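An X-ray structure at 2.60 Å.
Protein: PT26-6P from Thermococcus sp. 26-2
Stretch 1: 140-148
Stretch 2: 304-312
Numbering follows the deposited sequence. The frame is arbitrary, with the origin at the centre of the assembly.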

# COMPACT_ATOMS: atom_id res chain seq x y z
N ASP A 140 15.36 3.44 -11.46
CA ASP A 140 15.51 4.14 -12.73
C ASP A 140 14.31 5.01 -13.02
O ASP A 140 14.44 6.20 -13.37
CB ASP A 140 15.63 3.13 -13.86
CG ASP A 140 16.81 2.22 -13.69
OD1 ASP A 140 17.71 2.58 -12.89
OD2 ASP A 140 16.85 1.14 -14.35
N ALA A 141 13.15 4.38 -12.91
CA ALA A 141 11.89 5.04 -13.07
C ALA A 141 11.89 6.33 -12.27
O ALA A 141 11.54 7.38 -12.79
CB ALA A 141 10.79 4.11 -12.61
N ILE A 142 12.30 6.26 -11.01
CA ILE A 142 12.27 7.45 -10.17
C ILE A 142 13.21 8.53 -10.71
O ILE A 142 12.90 9.72 -10.72
CB ILE A 142 12.61 7.13 -8.70
CG1 ILE A 142 11.42 6.45 -8.03
CG2 ILE A 142 12.96 8.40 -7.93
CD1 ILE A 142 11.81 5.70 -6.77
N VAL A 143 14.38 8.12 -11.18
CA VAL A 143 15.37 9.08 -11.62
C VAL A 143 15.01 9.70 -12.96
O VAL A 143 14.99 10.93 -13.10
CB VAL A 143 16.76 8.42 -11.76
CG1 VAL A 143 17.71 9.37 -12.46
CG2 VAL A 143 17.30 8.00 -10.39
N THR A 144 14.75 8.86 -13.95
CA THR A 144 14.49 9.33 -15.30
C THR A 144 13.02 9.74 -15.49
O THR A 144 12.72 10.59 -16.33
CB THR A 144 14.83 8.26 -16.33
OG1 THR A 144 13.79 7.27 -16.33
CG2 THR A 144 16.13 7.60 -16.00
N GLY A 145 12.10 9.15 -14.74
CA GLY A 145 10.70 9.51 -14.92
C GLY A 145 10.07 8.72 -16.06
O GLY A 145 8.85 8.76 -16.25
N GLN A 146 10.88 7.98 -16.81
CA GLN A 146 10.35 7.13 -17.87
C GLN A 146 9.62 5.92 -17.30
O GLN A 146 10.26 4.99 -16.78
CB GLN A 146 11.48 6.66 -18.76
CG GLN A 146 12.41 7.76 -19.15
CD GLN A 146 13.72 7.22 -19.73
OE1 GLN A 146 13.86 6.02 -19.98
NE2 GLN A 146 14.69 8.12 -19.94
N ILE A 147 8.29 5.92 -17.41
CA ILE A 147 7.47 4.83 -16.89
C ILE A 147 6.52 4.35 -17.96
O ILE A 147 5.60 5.06 -18.33
CB ILE A 147 6.61 5.27 -15.70
CG1 ILE A 147 7.47 5.97 -14.65
CG2 ILE A 147 5.86 4.08 -15.11
CD1 ILE A 147 6.67 6.73 -13.64
N SER A 148 6.74 3.13 -18.46
CA SER A 148 5.94 2.56 -19.52
C SER A 148 4.81 1.77 -18.92
O SER A 148 4.80 1.48 -17.73
CB SER A 148 6.80 1.62 -20.35
OG SER A 148 7.29 0.54 -19.57
N ASP A 304 16.08 8.69 1.53
CA ASP A 304 16.23 9.42 0.24
C ASP A 304 15.17 9.87 -0.84
O ASP A 304 14.63 10.97 -0.76
CB ASP A 304 17.50 9.02 -0.46
CG ASP A 304 18.16 10.21 -1.03
OD1 ASP A 304 17.97 11.26 -0.38
OD2 ASP A 304 18.82 10.10 -2.10
N GLU A 305 14.97 9.08 -1.91
CA GLU A 305 14.52 9.69 -3.22
C GLU A 305 13.16 9.29 -3.80
O GLU A 305 12.83 8.11 -3.84
CB GLU A 305 15.59 9.44 -4.27
CG GLU A 305 15.40 10.19 -5.55
CD GLU A 305 16.60 9.97 -6.51
OE1 GLU A 305 17.30 8.94 -6.36
OE2 GLU A 305 16.83 10.81 -7.42
N TYR A 306 12.41 10.28 -4.30
CA TYR A 306 11.00 10.08 -4.69
C TYR A 306 10.64 10.68 -6.04
O TYR A 306 11.27 11.63 -6.51
CB TYR A 306 10.06 10.71 -3.65
CG TYR A 306 10.17 12.22 -3.60
CD1 TYR A 306 9.40 13.02 -4.44
CD2 TYR A 306 11.06 12.86 -2.71
CE1 TYR A 306 9.51 14.39 -4.42
CE2 TYR A 306 11.17 14.25 -2.67
CZ TYR A 306 10.39 15.01 -3.55
OH TYR A 306 10.47 16.37 -3.55
N ARG A 307 9.59 10.14 -6.64
CA ARG A 307 8.93 10.76 -7.78
C ARG A 307 7.41 10.55 -7.71
O ARG A 307 6.93 9.44 -7.64
CB ARG A 307 9.47 10.18 -9.09
CG ARG A 307 9.02 10.92 -10.31
CD ARG A 307 9.86 10.55 -11.51
NE ARG A 307 9.98 11.71 -12.37
CZ ARG A 307 11.11 12.35 -12.64
NH1 ARG A 307 12.26 11.91 -12.14
NH2 ARG A 307 11.10 13.42 -13.43
N PHE A 308 6.66 11.64 -7.73
CA PHE A 308 5.20 11.54 -7.81
C PHE A 308 4.82 12.02 -9.19
O PHE A 308 5.33 13.05 -9.64
CB PHE A 308 4.54 12.41 -6.73
CG PHE A 308 4.87 11.97 -5.34
CD1 PHE A 308 4.22 10.87 -4.76
CD2 PHE A 308 5.88 12.58 -4.63
CE1 PHE A 308 4.55 10.42 -3.51
CE2 PHE A 308 6.22 12.14 -3.36
CZ PHE A 308 5.55 11.06 -2.80
N VAL A 309 3.95 11.27 -9.87
CA VAL A 309 3.57 11.59 -11.24
C VAL A 309 2.09 11.42 -11.50
O VAL A 309 1.38 10.82 -10.70
CB VAL A 309 4.34 10.71 -12.29
CG1 VAL A 309 5.85 10.76 -12.03
CG2 VAL A 309 3.81 9.29 -12.29
N THR A 310 1.61 11.97 -12.61
CA THR A 310 0.37 11.51 -13.20
C THR A 310 0.81 10.92 -14.51
O THR A 310 1.80 11.38 -15.11
CB THR A 310 -0.65 12.64 -13.48
OG1 THR A 310 -0.05 13.68 -14.26
CG2 THR A 310 -1.15 13.22 -12.20
N LEU A 311 0.11 9.88 -14.95
CA LEU A 311 0.42 9.24 -16.20
C LEU A 311 -0.79 9.34 -17.12
O LEU A 311 -1.90 8.87 -16.78
CB LEU A 311 0.80 7.79 -15.96
CG LEU A 311 2.03 7.56 -15.08
CD1 LEU A 311 2.25 6.08 -14.83
CD2 LEU A 311 3.25 8.17 -15.72
N ARG A 312 -0.60 9.95 -18.29
CA ARG A 312 -1.68 9.99 -19.26
C ARG A 312 -1.78 8.61 -19.85
O ARG A 312 -0.77 8.03 -20.24
CB ARG A 312 -1.41 11.00 -20.37
CG ARG A 312 -2.47 11.01 -21.45
CD ARG A 312 -2.36 12.27 -22.32
NE ARG A 312 -0.97 12.61 -22.57
CZ ARG A 312 -0.31 13.57 -21.93
NH1 ARG A 312 -0.92 14.31 -21.02
NH2 ARG A 312 0.97 13.81 -22.20

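The end of a helix and the loop that follows it pack against one face of a β-strand, joined by an arginine-to-carbonyl hydrogen bond set among aliphatic contacts. The helix, 140-144, crosses the strand at 73°, with axes 7.5 Å apart at their closest. Because side chains alternate along a strand, E305, R307, V309 and L311 all direct their CA-to-CB bonds toward the first stretch, while Y306 points away.

R307 is the centre of the contact. Its long side chain, t at chi1 and chi2, reaches the last turn of the helix, where I142 O no longer has the amide partner that a continuing helix would supply. R307 NH1 donates a hydrogen bond to I142 O (2.7 Å), which lies near the guanidinium plane, as suits a planar donor. V143 O is also close, 3.1 Å from R307 NH1. One face of the guanidinium is covered by backbone, with G145 CA 3.4 Å from R307 NE. Glycine fits here for two reasons: its positive phi, as the chain leaves the helix, would jam a CB against the preceding carbonyl oxygen, and an ideal CB would lie 2.9 Å from R307 CZ, a clash.

I142, buried, lies against the strand beside the arginine. Its CG2 is 3.8 Å from E305 CG and 4.1 Å from R307 CB, so the branched aliphatic group packs on the methylene portions of two charged residues; the R307 guanidinium goes on to the I142 carbonyl, while E305 OE2 comes within 4.1 Å of V143 CG2.

Farther along, the contact becomes wholly apolar. I147, pointing toward the strand, places CD1 4.1 Å from V309 CG2 and CG2 4.1 Å from L311 CD1; branched hydrocarbon side chains suit this buried site, having no polar group to satisfy. In all, 428 Å² is buried, summed over both sides, with R307 and I142 contributing most.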